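Local coordinates for protein esterase (uncultured bacterium pCosCE1, PDB 7ATL) that hydrolyses carboxylic esters as a family VIII carboxylesterase with a beta-lactamase-like fold and also shows promiscuous acyltransferase activity, at residues I3-L8 with I32-R37; Q13-Q18 with P373-D378; S67-T72 with L275-T280; L296-H301 with W347-Q352; E323-A328 with Q332-L337. All coordinates share one frame; numbering follows the deposited sequence. Where two conformers were deposited one is given.

How the contacts relate
Helix 3-21 opens the chain and takes part in two contacts. Contact 1 closes a short loop by joining its start to the end of strand 27-34 and the turn after it; contact 2 joins its middle to helix 372-381, bringing the two terminal helices together across 354 intervening residues. Contacts 1 and 2 therefore cross along the chain, whereas contacts 3, 4 and 5 all fall within the span of contact 2. Contact 3 pairs helix 67-80 with helix 271-283, and through Pro69 and Val278 it touches Trp347 of contact 4. Contact 4 ties the end of helix 291-297 to strand 345-350 and encloses contact 5, where loop 332-337 folds back on short helix 325-328.

Contact 1. Residues I3-L8 with I32-R37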
# COMPACT_ATOMS: atom_id res chain seq x y z
N ILE A 3 12.92 -7.22 30.00
CA ILE A 3 12.97 -5.75 30.27
C ILE A 3 13.11 -5.01 28.93
O ILE A 3 12.57 -3.89 28.85
CB ILE A 3 14.06 -5.35 31.30
CG1 ILE A 3 15.47 -5.78 30.86
CG2 ILE A 3 13.73 -5.85 32.70
CD1 ILE A 3 16.23 -4.78 29.98
N ALA A 4 13.83 -5.57 27.94
CA ALA A 4 14.08 -4.92 26.62
C ALA A 4 12.74 -4.77 25.90
O ALA A 4 12.49 -3.69 25.35
CB ALA A 4 15.09 -5.67 25.78
N ASP A 5 11.88 -5.80 25.99
CA ASP A 5 10.51 -5.82 25.39
C ASP A 5 9.59 -4.78 26.05
O ASP A 5 8.80 -4.13 25.31
CB ASP A 5 9.92 -7.24 25.42
CG ASP A 5 10.47 -8.18 24.35
OD1 ASP A 5 11.34 -7.72 23.52
OD2 ASP A 5 10.02 -9.35 24.33
N GLN A 6 9.65 -4.59 27.38
CA GLN A 6 8.80 -3.58 28.08
C GLN A 6 9.48 -2.21 28.02
O GLN A 6 8.80 -1.20 28.23
CB GLN A 6 8.46 -3.99 29.51
CG GLN A 6 9.69 -4.17 30.39
CD GLN A 6 9.31 -4.58 31.79
OE1 GLN A 6 9.70 -3.94 32.77
NE2 GLN A 6 8.54 -5.65 31.89
N SER A 7 10.77 -2.18 27.75
CA SER A 7 11.53 -0.95 27.46
C SER A 7 11.07 -0.37 26.11
O SER A 7 10.98 0.86 25.97
CB SER A 7 12.99 -1.27 27.44
OG SER A 7 13.72 -0.17 27.91
N LEU A 8 10.80 -1.26 25.15
CA LEU A 8 10.30 -0.94 23.79
C LEU A 8 8.87 -0.40 23.92
O LEU A 8 8.60 0.73 23.42
CB LEU A 8 10.34 -2.23 22.97
CG LEU A 8 9.76 -2.15 21.56
CD1 LEU A 8 10.82 -1.74 20.56
CD2 LEU A 8 9.16 -3.49 21.18
N ILE A 32 4.50 -5.01 16.46
CA ILE A 32 5.94 -5.32 16.20
C ILE A 32 6.19 -6.80 16.51
O ILE A 32 5.80 -7.25 17.61
CB ILE A 32 6.87 -4.41 17.02
CG1 ILE A 32 6.58 -2.93 16.75
CG2 ILE A 32 8.32 -4.77 16.75
CD1 ILE A 32 6.87 -2.05 17.93
N ALA A 33 6.80 -7.49 15.55
CA ALA A 33 7.27 -8.89 15.67
C ALA A 33 8.79 -8.89 15.60
O ALA A 33 9.36 -8.04 14.89
CB ALA A 33 6.67 -9.72 14.56
N ARG A 34 9.43 -9.77 16.37
CA ARG A 34 10.84 -10.17 16.13
C ARG A 34 10.88 -11.69 15.95
O ARG A 34 10.26 -12.41 16.77
CB ARG A 34 11.77 -9.70 17.24
CG ARG A 34 13.24 -9.88 16.89
CD ARG A 34 14.14 -9.61 18.07
NE ARG A 34 14.03 -8.20 18.42
CZ ARG A 34 13.50 -7.71 19.54
NH1 ARG A 34 13.02 -8.50 20.49
NH2 ARG A 34 13.47 -6.40 19.72
N HIS A 35 11.55 -12.15 14.89
CA HIS A 35 11.56 -13.58 14.51
C HIS A 35 10.13 -14.15 14.54
O HIS A 35 9.98 -15.34 14.90
CB HIS A 35 12.50 -14.35 15.43
CG HIS A 35 13.93 -14.13 15.10
ND1 HIS A 35 14.50 -14.64 13.91
CD2 HIS A 35 14.91 -13.48 15.77
CE1 HIS A 35 15.77 -14.31 13.88
NE2 HIS A 35 16.05 -13.59 15.02
N GLY A 36 9.11 -13.36 14.18
CA GLY A 36 7.74 -13.84 13.93
C GLY A 36 6.86 -13.77 15.16
O GLY A 36 5.71 -14.12 15.05
N ARG A 37 7.39 -13.38 16.30
CA ARG A 37 6.63 -13.36 17.58
C ARG A 37 6.25 -11.91 17.82
O ARG A 37 7.13 -11.03 17.72
CB ARG A 37 7.47 -13.94 18.73
CG ARG A 37 6.87 -13.75 20.12
CD ARG A 37 7.58 -14.60 21.17
NE ARG A 37 8.64 -13.83 21.80
CZ ARG A 37 8.43 -12.88 22.69
NH1 ARG A 37 7.20 -12.60 23.09
NH2 ARG A 37 9.44 -12.20 23.19
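The N-terminal helix 3-21 of this beta-lactamase-like fold packs its first turns against side chains of the outer strands 27-34 and 37-44 and meets the hairpin that joins them, with Asp5 facing Arg34 and Arg37. These two arginines are the end residues of a type I' turn, paired by backbone bonds in both directions (Arg34 N to Arg37 O, Arg37 N to Arg34 O), so their side chains leave neighbouring positions of one tightly hydrogen-bonded hairpin end. Asp5 divides its carboxylate between them. OD2 accepts from Arg37 NH2 at 3.1 Å, met nearly along its C-O axis, although the N-H...O angle of 138° shows a bent bond. OD1 faces Arg34 NH1 at 3.6 Å, a longer salt bridge in which the carboxylate is nearly coplanar with the guanidinium and lies at its edge. The Arg37 group is turned further, its plane 45° from that of the carboxylate. Both arginines start with CG anti to the backbone N and bend at chi3, which brings the guanidinium groups round to the acid. One helical turn on, Leu8 CD2 meets Ile32 CD1 at 4.2 Å, and both residues also pack on Ile39. The contact thus has a buried apolar end and a charged end at the surface, where two positive groups sharing one carboxylate would be expected to favour its ionised form.

Contact 2. Residues Q13-Q18 with P373-D378; sequences QGVSQQ and PLQIRD
Val15 points its CB at the facing helix, and its two methyl groups divide the work. CG1, anti to the backbone N (chi1 167°), reaches Gln375 CB at 3.4 Å, and the same methyl lies 4.0 Å from Ile376 CD1. CG2, on the other branch, rests by the backbone oxygen of Gln375, with CG2 to O at 3.7 Å. Val15 therefore sits against the root of one side chain and the end of the next. This is antiparallel helix packing between the N-terminal helix 3-21 and the C-terminal helix 372-381 of the beta-lactamase-like fold: the short axes run at 160° and approach to 9.4 Å, and the CA atoms of Val15 and Gln375 are only 6.5 Å apart. The Gln375 chain, extended beyond CG, carries OE1 alongside Val15 CG1 at 3.7 Å, where that oxygen also receives a weak hydrogen bond from Arg24. On the buried side, Ile376 places CD1 at 3.8 Å from Ser16 OG. That hydroxyl is hydrogen-bonded to Tyr372 OH, at the start of helix 372-381, so a polar link between the two helices lies beside the apolar one.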
# COMPACT_ATOMS: atom_id res chain seq x y z
N GLN A 13 4.71 3.31 22.97
CA GLN A 13 3.57 3.90 23.72
C GLN A 13 3.77 5.42 23.87
O GLN A 13 2.81 6.19 23.63
CB GLN A 13 3.48 3.25 25.10
CG GLN A 13 2.23 3.64 25.87
CD GLN A 13 1.02 3.11 25.13
OE1 GLN A 13 1.02 1.97 24.67
NE2 GLN A 13 0.01 3.95 24.98
N GLY A 14 4.98 5.84 24.25
CA GLY A 14 5.32 7.26 24.46
C GLY A 14 5.08 8.07 23.20
O GLY A 14 4.48 9.14 23.30
N VAL A 15 5.53 7.55 22.05
CA VAL A 15 5.44 8.24 20.73
C VAL A 15 3.97 8.37 20.33
O VAL A 15 3.61 9.42 19.79
CB VAL A 15 6.28 7.52 19.64
CG1 VAL A 15 5.95 8.02 18.24
CG2 VAL A 15 7.77 7.67 19.90
N SER A 16 3.16 7.34 20.59
CA SER A 16 1.72 7.29 20.24
C SER A 16 0.93 8.25 21.13
O SER A 16 0.10 9.02 20.59
CB SER A 16 1.19 5.90 20.33
OG SER A 16 1.82 5.04 19.38
N GLN A 17 1.17 8.21 22.44
CA GLN A 17 0.44 9.06 23.42
C GLN A 17 0.74 10.53 23.12
O GLN A 17 -0.21 11.33 23.07
CB GLN A 17 0.78 8.68 24.87
CG GLN A 17 -0.26 9.14 25.90
CD GLN A 17 -1.67 8.89 25.41
OE1 GLN A 17 -2.05 7.76 25.11
NE2 GLN A 17 -2.43 9.97 25.27
N GLN A 18 2.01 10.87 22.89
CA GLN A 18 2.45 12.23 22.53
C GLN A 18 1.69 12.70 21.28
O GLN A 18 1.15 13.83 21.29
CB GLN A 18 3.97 12.23 22.32
CG GLN A 18 4.53 13.55 21.81
CD GLN A 18 6.02 13.61 22.03
OE1 GLN A 18 6.83 13.51 21.11
NE2 GLN A 18 6.40 13.73 23.29
N PRO A 373 5.25 7.97 11.69
CA PRO A 373 5.85 6.71 11.24
C PRO A 373 7.35 6.63 11.56
O PRO A 373 7.79 5.55 11.90
CB PRO A 373 5.61 6.69 9.71
CG PRO A 373 5.25 8.11 9.35
CD PRO A 373 4.61 8.69 10.59
N LEU A 374 8.07 7.77 11.49
CA LEU A 374 9.54 7.84 11.73
C LEU A 374 9.86 7.69 13.22
O LEU A 374 10.86 7.00 13.55
CB LEU A 374 10.08 9.16 11.18
CG LEU A 374 9.94 9.37 9.67
CD1 LEU A 374 10.91 10.45 9.18
CD2 LEU A 374 10.15 8.06 8.91
N GLN A 375 9.07 8.33 14.08
CA GLN A 375 9.29 8.29 15.54
C GLN A 375 8.96 6.89 16.04
O GLN A 375 9.61 6.43 16.99
CB GLN A 375 8.42 9.28 16.29
CG GLN A 375 8.80 10.73 16.06
CD GLN A 375 7.61 11.60 16.40
OE1 GLN A 375 6.45 11.16 16.37
NE2 GLN A 375 7.88 12.84 16.72
N ILE A 376 7.96 6.23 15.43
CA ILE A 376 7.68 4.80 15.73
C ILE A 376 8.92 3.99 15.32
O ILE A 376 9.43 3.22 16.16
CB ILE A 376 6.42 4.30 15.03
CG1 ILE A 376 5.17 4.99 15.59
CG2 ILE A 376 6.34 2.78 15.13
CD1 ILE A 376 4.73 4.46 16.95
N ARG A 377 9.40 4.21 14.09
CA ARG A 377 10.57 3.52 13.52
C ARG A 377 11.71 3.62 14.55
O ARG A 377 12.22 2.57 14.99
CB ARG A 377 10.94 4.15 12.17
CG ARG A 377 12.26 3.66 11.60
CD ARG A 377 12.90 4.59 10.58
NE ARG A 377 13.29 5.86 11.15
CZ ARG A 377 13.86 6.86 10.47
NH1 ARG A 377 14.12 6.74 9.17
NH2 ARG A 377 14.16 7.98 11.10
N ASP A 378 12.03 4.84 14.94
CA ASP A 378 13.07 5.16 15.96
C ASP A 378 12.78 4.42 17.28
O ASP A 378 13.73 3.82 17.85
CB ASP A 378 13.18 6.68 16.09
CG ASP A 378 13.86 7.31 14.88
OD1 ASP A 378 14.07 6.58 13.88
OD2 ASP A 378 14.18 8.50 14.96

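Contact 3. Residues S67-T72 with L275-T280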
# COMPACT_ATOMS: atom_id res chain seq x y z
N SER A 67 -2.88 -1.90 0.04
CA SER A 67 -3.47 -2.87 -0.93
C SER A 67 -2.39 -3.48 -1.84
O SER A 67 -2.53 -4.65 -2.25
CB SER A 67 -4.58 -2.21 -1.77
OG SER A 67 -5.57 -1.54 -0.99
N LYS A 68 -1.35 -2.73 -2.17
CA LYS A 68 -0.33 -3.13 -3.19
C LYS A 68 0.44 -4.39 -2.80
O LYS A 68 0.56 -5.32 -3.61
CB LYS A 68 0.58 -1.93 -3.46
CG LYS A 68 -0.15 -0.82 -4.19
CD LYS A 68 0.68 0.37 -4.50
CE LYS A 68 0.00 1.24 -5.56
NZ LYS A 68 -1.03 2.13 -4.96
N PRO A 69 1.06 -4.48 -1.60
CA PRO A 69 1.82 -5.67 -1.24
C PRO A 69 0.94 -6.92 -1.19
O PRO A 69 1.42 -7.97 -1.58
CB PRO A 69 2.48 -5.34 0.10
CG PRO A 69 1.72 -4.16 0.60
CD PRO A 69 1.21 -3.41 -0.61
N TYR A 70 -0.32 -6.76 -0.78
CA TYR A 70 -1.37 -7.82 -0.84
C TYR A 70 -1.48 -8.38 -2.27
O TYR A 70 -1.42 -9.61 -2.43
CB TYR A 70 -2.70 -7.28 -0.31
CG TYR A 70 -2.87 -7.46 1.18
CD1 TYR A 70 -2.77 -8.70 1.77
CD2 TYR A 70 -3.12 -6.38 2.01
CE1 TYR A 70 -2.93 -8.88 3.13
CE2 TYR A 70 -3.28 -6.53 3.37
CZ TYR A 70 -3.19 -7.79 3.93
OH TYR A 70 -3.34 -7.94 5.26
N ILE A 71 -1.66 -7.52 -3.28
CA ILE A 71 -1.96 -7.99 -4.66
C ILE A 71 -0.64 -8.36 -5.35
O ILE A 71 -0.65 -9.32 -6.17
CB ILE A 71 -2.79 -6.97 -5.45
CG1 ILE A 71 -4.07 -6.60 -4.71
CG2 ILE A 71 -3.09 -7.49 -6.85
CD1 ILE A 71 -5.01 -7.75 -4.50
N THR A 72 0.46 -7.69 -4.99
CA THR A 72 1.82 -8.11 -5.40
C THR A 72 2.05 -9.55 -4.91
O THR A 72 2.52 -10.38 -5.71
CB THR A 72 2.88 -7.14 -4.89
OG1 THR A 72 2.61 -5.87 -5.49
CG2 THR A 72 4.29 -7.60 -5.21
N LEU A 275 0.32 -7.77 9.34
CA LEU A 275 1.55 -8.30 9.96
C LEU A 275 1.82 -9.70 9.41
O LEU A 275 3.01 -10.00 9.18
CB LEU A 275 1.40 -8.34 11.48
CG LEU A 275 2.63 -8.89 12.21
CD1 LEU A 275 3.89 -8.15 11.80
CD2 LEU A 275 2.45 -8.80 13.71
N GLN A 276 0.77 -10.50 9.20
CA GLN A 276 0.86 -11.84 8.54
C GLN A 276 1.49 -11.63 7.17
O GLN A 276 2.44 -12.36 6.83
CB GLN A 276 -0.51 -12.49 8.34
CG GLN A 276 -1.06 -13.23 9.55
CD GLN A 276 -0.01 -14.18 10.07
OE1 GLN A 276 0.46 -15.09 9.37
NE2 GLN A 276 0.43 -13.92 11.30
N LEU A 277 0.98 -10.66 6.42
CA LEU A 277 1.48 -10.34 5.06
C LEU A 277 2.98 -9.97 5.12
O LEU A 277 3.77 -10.48 4.30
CB LEU A 277 0.65 -9.19 4.49
CG LEU A 277 1.27 -8.50 3.28
CD1 LEU A 277 1.38 -9.49 2.12
CD2 LEU A 277 0.47 -7.26 2.88
N VAL A 278 3.37 -9.08 6.03
CA VAL A 278 4.76 -8.55 6.08
C VAL A 278 5.73 -9.67 6.53
O VAL A 278 6.82 -9.79 5.91
CB VAL A 278 4.85 -7.29 6.95
CG1 VAL A 278 6.28 -6.81 7.11
CG2 VAL A 278 3.97 -6.18 6.41
N GLU A 279 5.37 -10.47 7.54
CA GLU A 279 6.19 -11.64 7.98
C GLU A 279 6.40 -12.58 6.78
O GLU A 279 7.56 -12.93 6.51
CB GLU A 279 5.53 -12.37 9.15
CG GLU A 279 6.00 -11.87 10.50
CD GLU A 279 7.48 -12.10 10.71
OE1 GLU A 279 7.86 -13.30 10.83
OE2 GLU A 279 8.25 -11.09 10.71
N THR A 280 5.34 -12.90 6.05
CA THR A 280 5.37 -13.75 4.83
C THR A 280 6.37 -13.19 3.80
O THR A 280 7.17 -13.96 3.24
CB THR A 280 3.97 -13.87 4.23
OG1 THR A 280 3.11 -14.38 5.25
CG2 THR A 280 3.94 -14.78 3.03
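The Tyr70 ring has Leu277 CD2 over one face, close to its centre: the methyl carbon is 3.5 Å from the centroid and 3° off the ring normal, a textbook CH-pi contact. Phe194 meets the same ring with its plane at about 85°. In this beta-lactamase-like fold, helix 67-80, which carries Tyr70, starts beside the probable active site, and helix 271-283, which carries Leu277, packs on the antiparallel sheet. Near the start of the first helix, Lys68 fits the SxxK pattern of this family together with Ser65: its NZ is hydrogen-bonded to Ser65 OG as well as to the hydroxyls of Tyr123 and Tyr171 and to Gly264 O, consistent with an active-site lysine. Its end leads away from the contact, which is carried by the next two residues, Pro69 and Tyr70. Leu277, with CG anti to the backbone N (chi1 164°), supplies most of the packing from the other helix. Besides lying over the tyrosine, CD2 touches Pro69 CB at 3.9 Å, so one methyl fills the angle between the proline ring and the aromatic face. Pro69 also rests on Trp347 and Leu281, and all three touching residues are buried. Within each helix a threonine hydroxyl turns back onto the carbonyl four residues earlier: Thr72 OG1 donates to Lys68 O at 2.8 Å, and Thr280 OG1 donates to Gln276 O at 2.7 Å.

Contact 4. Residues L296-H301 with W347-Q352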
# COMPACT_ATOMS: atom_id res chain seq x y z
N LEU A 296 13.86 -12.31 -3.82
CA LEU A 296 13.63 -11.68 -5.14
C LEU A 296 12.83 -10.38 -4.96
O LEU A 296 13.21 -9.35 -5.55
CB LEU A 296 12.90 -12.65 -6.06
CG LEU A 296 12.48 -12.11 -7.43
CD1 LEU A 296 13.70 -11.65 -8.21
CD2 LEU A 296 11.70 -13.16 -8.23
N MET A 297 11.79 -10.42 -4.12
CA MET A 297 10.84 -9.29 -3.96
C MET A 297 11.56 -8.07 -3.34
O MET A 297 11.09 -6.95 -3.59
CB MET A 297 9.61 -9.72 -3.14
CG MET A 297 8.78 -10.74 -3.88
SD MET A 297 7.42 -11.40 -2.93
CE MET A 297 6.44 -9.90 -2.77
N ARG A 298 12.68 -8.26 -2.63
CA ARG A 298 13.41 -7.17 -1.92
C ARG A 298 14.75 -6.87 -2.60
O ARG A 298 15.56 -6.08 -2.07
CB ARG A 298 13.57 -7.51 -0.43
CG ARG A 298 14.37 -8.78 -0.14
CD ARG A 298 15.04 -8.75 1.23
NE ARG A 298 15.41 -10.08 1.69
CZ ARG A 298 14.56 -10.96 2.21
NH1 ARG A 298 13.27 -10.66 2.35
NH2 ARG A 298 14.99 -12.15 2.57
N GLN A 299 15.01 -7.45 -3.77
CA GLN A 299 16.07 -6.91 -4.64
C GLN A 299 15.70 -5.49 -5.10
O GLN A 299 14.49 -5.18 -5.23
CB GLN A 299 16.30 -7.81 -5.84
CG GLN A 299 17.03 -9.10 -5.48
CD GLN A 299 17.03 -10.03 -6.67
OE1 GLN A 299 17.05 -11.25 -6.52
NE2 GLN A 299 16.97 -9.45 -7.87
N ALA A 300 16.71 -4.67 -5.35
CA ALA A 300 16.56 -3.32 -5.94
C ALA A 300 16.36 -3.42 -7.47
O ALA A 300 17.24 -2.94 -8.20
CB ALA A 300 17.77 -2.49 -5.59
N HIS A 301 15.23 -4.00 -7.92
CA HIS A 301 14.78 -4.05 -9.34
C HIS A 301 14.82 -2.63 -9.90
O HIS A 301 15.18 -2.50 -11.05
CB HIS A 301 13.39 -4.66 -9.50
CG HIS A 301 13.33 -6.10 -9.12
ND1 HIS A 301 13.75 -7.10 -9.97
CD2 HIS A 301 12.93 -6.71 -7.98
CE1 HIS A 301 13.60 -8.26 -9.36
NE2 HIS A 301 13.10 -8.04 -8.14
N TRP A 347 4.57 0.50 6.98
CA TRP A 347 4.97 -0.88 7.34
C TRP A 347 6.37 -1.14 6.78
O TRP A 347 6.76 -0.47 5.81
CB TRP A 347 3.94 -1.90 6.83
CG TRP A 347 3.84 -1.95 5.34
CD1 TRP A 347 2.94 -1.29 4.57
CD2 TRP A 347 4.71 -2.67 4.44
NE1 TRP A 347 3.17 -1.57 3.25
CE2 TRP A 347 4.25 -2.40 3.13
CE3 TRP A 347 5.81 -3.52 4.59
CZ2 TRP A 347 4.87 -2.93 1.99
CZ3 TRP A 347 6.41 -4.06 3.47
CH2 TRP A 347 5.94 -3.77 2.19
N PHE A 348 7.10 -2.04 7.41
CA PHE A 348 8.44 -2.47 6.94
C PHE A 348 8.79 -3.76 7.66
O PHE A 348 8.30 -3.99 8.77
CB PHE A 348 9.50 -1.37 7.13
CG PHE A 348 9.83 -0.98 8.55
CD1 PHE A 348 10.74 -1.70 9.30
CD2 PHE A 348 9.25 0.15 9.14
CE1 PHE A 348 11.06 -1.32 10.60
CE2 PHE A 348 9.58 0.53 10.43
CZ PHE A 348 10.48 -0.21 11.16
N TYR A 349 9.60 -4.57 7.00
CA TYR A 349 10.42 -5.62 7.65
C TYR A 349 11.86 -5.25 7.38
O TYR A 349 12.12 -4.77 6.27
CB TYR A 349 10.03 -7.02 7.16
CG TYR A 349 10.42 -7.35 5.75
CD1 TYR A 349 11.74 -7.49 5.41
CD2 TYR A 349 9.47 -7.61 4.79
CE1 TYR A 349 12.12 -7.86 4.12
CE2 TYR A 349 9.82 -7.99 3.50
CZ TYR A 349 11.15 -8.10 3.17
OH TYR A 349 11.56 -8.44 1.92
N ASP A 350 12.71 -5.40 8.39
CA ASP A 350 14.18 -5.35 8.29
C ASP A 350 14.68 -6.81 8.31
O ASP A 350 14.59 -7.49 9.35
CB ASP A 350 14.70 -4.45 9.42
CG ASP A 350 16.21 -4.38 9.50
OD1 ASP A 350 16.85 -5.38 9.11
OD2 ASP A 350 16.72 -3.34 9.98
N PRO A 351 15.19 -7.36 7.18
CA PRO A 351 15.61 -8.76 7.11
C PRO A 351 16.79 -9.07 8.04
O PRO A 351 16.79 -10.14 8.57
CB PRO A 351 15.99 -8.99 5.65
CG PRO A 351 16.39 -7.61 5.17
CD PRO A 351 15.45 -6.66 5.90
N GLN A 352 17.70 -8.10 8.24
CA GLN A 352 18.90 -8.30 9.11
C GLN A 352 18.45 -8.37 10.58
O GLN A 352 19.00 -9.23 11.31
CB GLN A 352 19.98 -7.25 8.77
CG GLN A 352 20.88 -7.64 7.59
CD GLN A 352 21.52 -6.49 6.83
OE1 GLN A 352 21.93 -5.47 7.38
NE2 GLN A 352 21.63 -6.65 5.52
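Arg298 packs its own aliphatic chain against the hydroxyl to which its guanidinium donates. NH1 gives a hydrogen bond to Tyr349 OH at 2.8 Å with an N-H...O angle of 152°, and the oxygen lies in the guanidinium plane. Arg298 CB is only 3.2 Å from that same Tyr349 OH, with CG at 3.5 Å and CD at 3.6 Å from the oxygen. The side chain leaves the backbone with CG between N and the carbonyl carbon (chi1 61°) and then runs extended to NE, straight past the hydroxyl; the turn at chi4 (-78°) swings NH1 back to it. Guanidinium and phenol ring stand nearly perpendicular to each other. The contact joins the segment just after helix 291-297 to strand 345-350 of the antiparallel sheet in the beta-lactamase-like fold. Tyr349 is buried there, touching Leu281 and Arg282 of helix 271-283 and Leu337 of the neighbouring strand 337-341. Arg298 NH1 has a second acceptor in Arg282 O, so one nitrogen bridges the tyrosine hydroxyl and the carbonyl of that helix, which would limit the rotation of the guanidinium. Over one face of this group sits Pro351 CB, off-centre and 4.1 Å from Arg298 NE, the proline and arginine side chains running past each other in opposite directions.

Contact 5. Residues E323-A328 with Q332-L337; sequences EDAQLA and QHNGTL
Asn334 carries the tight part of this contact, with Ala325 against it, while Glu323 makes up the looser, more exposed flank. Asn334 OD1 accepts from Ala325 N at 2.9 Å, with an N-H...O angle of 145° and the donor lying in the carbonyl plane. With chi1 at -64°, CG sits beside the backbone N and the amide end comes closer to the facing segment than its CB does. The fit also brings Asn334 OD1 within 3.1 Å of Glu323 O, two acceptors that cannot bond and would be expected to repel each other mildly. Ala325 adds its methyl group, CB lying 3.2 Å from Gln332 O, so the small side chain sits directly on the backbone of the other segment. Ala325 begins the short, weakly bonded helix 325-328, and Asp324 before it is the N-cap: OD1 receives Leu327 N at 3.0 Å in an almost straight bond (178°) that comes from above the carboxylate plane. The first backbone N-H of the helix is thus taken by Asn334, outside it, and a later one by the cap. On the outer flank, Glu323 CB points away from the facing segment, and its OE2 accepts from Ser304 N. The other segment forms a type II turn from His333 to Thr336, with Gly335 at positive phi and Thr336 OG1 donating to His333 O. Together the two segments form the connection between the antiparallel neighbours 320-322 and 337-341, beside the outermost strand 313-315: Gly335 and Thr336 bond to Leu322, Leu337 pairs with Tyr349 of strand 345-350, and Gln332 and Thr336 touch Trp313.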
# COMPACT_ATOMS: atom_id res chain seq x y z
N GLU A 323 18.84 0.52 -0.02
CA GLU A 323 20.20 0.16 -0.52
C GLU A 323 21.28 0.81 0.37
O GLU A 323 22.32 0.20 0.52
CB GLU A 323 20.36 0.58 -1.98
CG GLU A 323 19.53 -0.20 -2.99
CD GLU A 323 20.30 -0.58 -4.25
OE1 GLU A 323 20.96 -1.62 -4.21
OE2 GLU A 323 20.26 0.18 -5.26
N ASP A 324 21.02 2.00 0.93
CA ASP A 324 22.04 2.79 1.67
C ASP A 324 21.42 3.44 2.91
O ASP A 324 21.06 4.63 2.84
CB ASP A 324 22.64 3.84 0.75
CG ASP A 324 23.85 4.56 1.32
OD1 ASP A 324 23.98 4.63 2.56
OD2 ASP A 324 24.65 5.06 0.52
N ALA A 325 21.39 2.70 4.03
CA ALA A 325 20.82 3.15 5.32
C ALA A 325 21.42 4.48 5.80
O ALA A 325 20.66 5.30 6.40
CB ALA A 325 20.99 2.06 6.35
N GLN A 326 22.71 4.71 5.57
CA GLN A 326 23.44 5.94 5.96
C GLN A 326 22.88 7.17 5.23
O GLN A 326 22.48 8.16 5.88
CB GLN A 326 24.92 5.81 5.60
CG GLN A 326 25.59 4.58 6.19
CD GLN A 326 27.08 4.78 6.24
OE1 GLN A 326 27.86 3.89 5.88
NE2 GLN A 326 27.48 5.97 6.66
N LEU A 327 22.88 7.12 3.90
CA LEU A 327 22.34 8.20 3.06
C LEU A 327 20.92 8.53 3.52
O LEU A 327 20.59 9.71 3.51
CB LEU A 327 22.39 7.73 1.61
CG LEU A 327 22.06 8.79 0.56
CD1 LEU A 327 22.97 10.00 0.70
CD2 LEU A 327 22.19 8.20 -0.84
N ALA A 328 20.13 7.53 3.94
CA ALA A 328 18.69 7.63 4.29
C ALA A 328 18.49 8.00 5.76
O ALA A 328 17.34 8.32 6.16
CB ALA A 328 17.99 6.33 3.99
N GLN A 332 17.17 1.52 10.26
CA GLN A 332 16.82 0.31 9.47
C GLN A 332 18.08 -0.15 8.73
O GLN A 332 18.94 0.68 8.45
CB GLN A 332 15.70 0.58 8.47
CG GLN A 332 14.40 1.04 9.11
CD GLN A 332 13.47 1.74 8.15
OE1 GLN A 332 13.83 2.69 7.45
NE2 GLN A 332 12.24 1.26 8.12
N HIS A 333 18.18 -1.43 8.44
CA HIS A 333 19.37 -2.03 7.78
C HIS A 333 19.07 -2.23 6.29
O HIS A 333 17.89 -2.42 5.92
CB HIS A 333 19.76 -3.34 8.48
CG HIS A 333 20.20 -3.20 9.90
ND1 HIS A 333 19.32 -3.13 10.95
CD2 HIS A 333 21.44 -3.22 10.46
CE1 HIS A 333 19.99 -3.06 12.08
NE2 HIS A 333 21.29 -3.12 11.81
N ASN A 334 20.12 -2.25 5.47
CA ASN A 334 20.00 -2.52 4.03
C ASN A 334 19.21 -3.80 3.84
O ASN A 334 19.39 -4.70 4.65
CB ASN A 334 21.37 -2.56 3.37
CG ASN A 334 22.06 -1.21 3.45
OD1 ASN A 334 21.46 -0.14 3.50
ND2 ASN A 334 23.37 -1.26 3.47
N GLY A 335 18.34 -3.83 2.82
CA GLY A 335 17.44 -4.95 2.50
C GLY A 335 16.02 -4.76 3.04
O GLY A 335 15.16 -5.60 2.72
N THR A 336 15.82 -3.74 3.89
CA THR A 336 14.52 -3.35 4.47
C THR A 336 13.54 -3.10 3.33
O THR A 336 13.91 -2.41 2.36
CB THR A 336 14.65 -2.12 5.37
OG1 THR A 336 15.25 -2.57 6.58
CG2 THR A 336 13.33 -1.49 5.71
N LEU A 337 12.36 -3.71 3.41
CA LEU A 337 11.24 -3.48 2.48
C LEU A 337 10.22 -2.63 3.23
O LEU A 337 9.89 -3.00 4.35
CB LEU A 337 10.63 -4.83 2.06
CG LEU A 337 9.65 -4.76 0.89
CD1 LEU A 337 10.39 -4.46 -0.41
CD2 LEU A 337 8.85 -6.05 0.77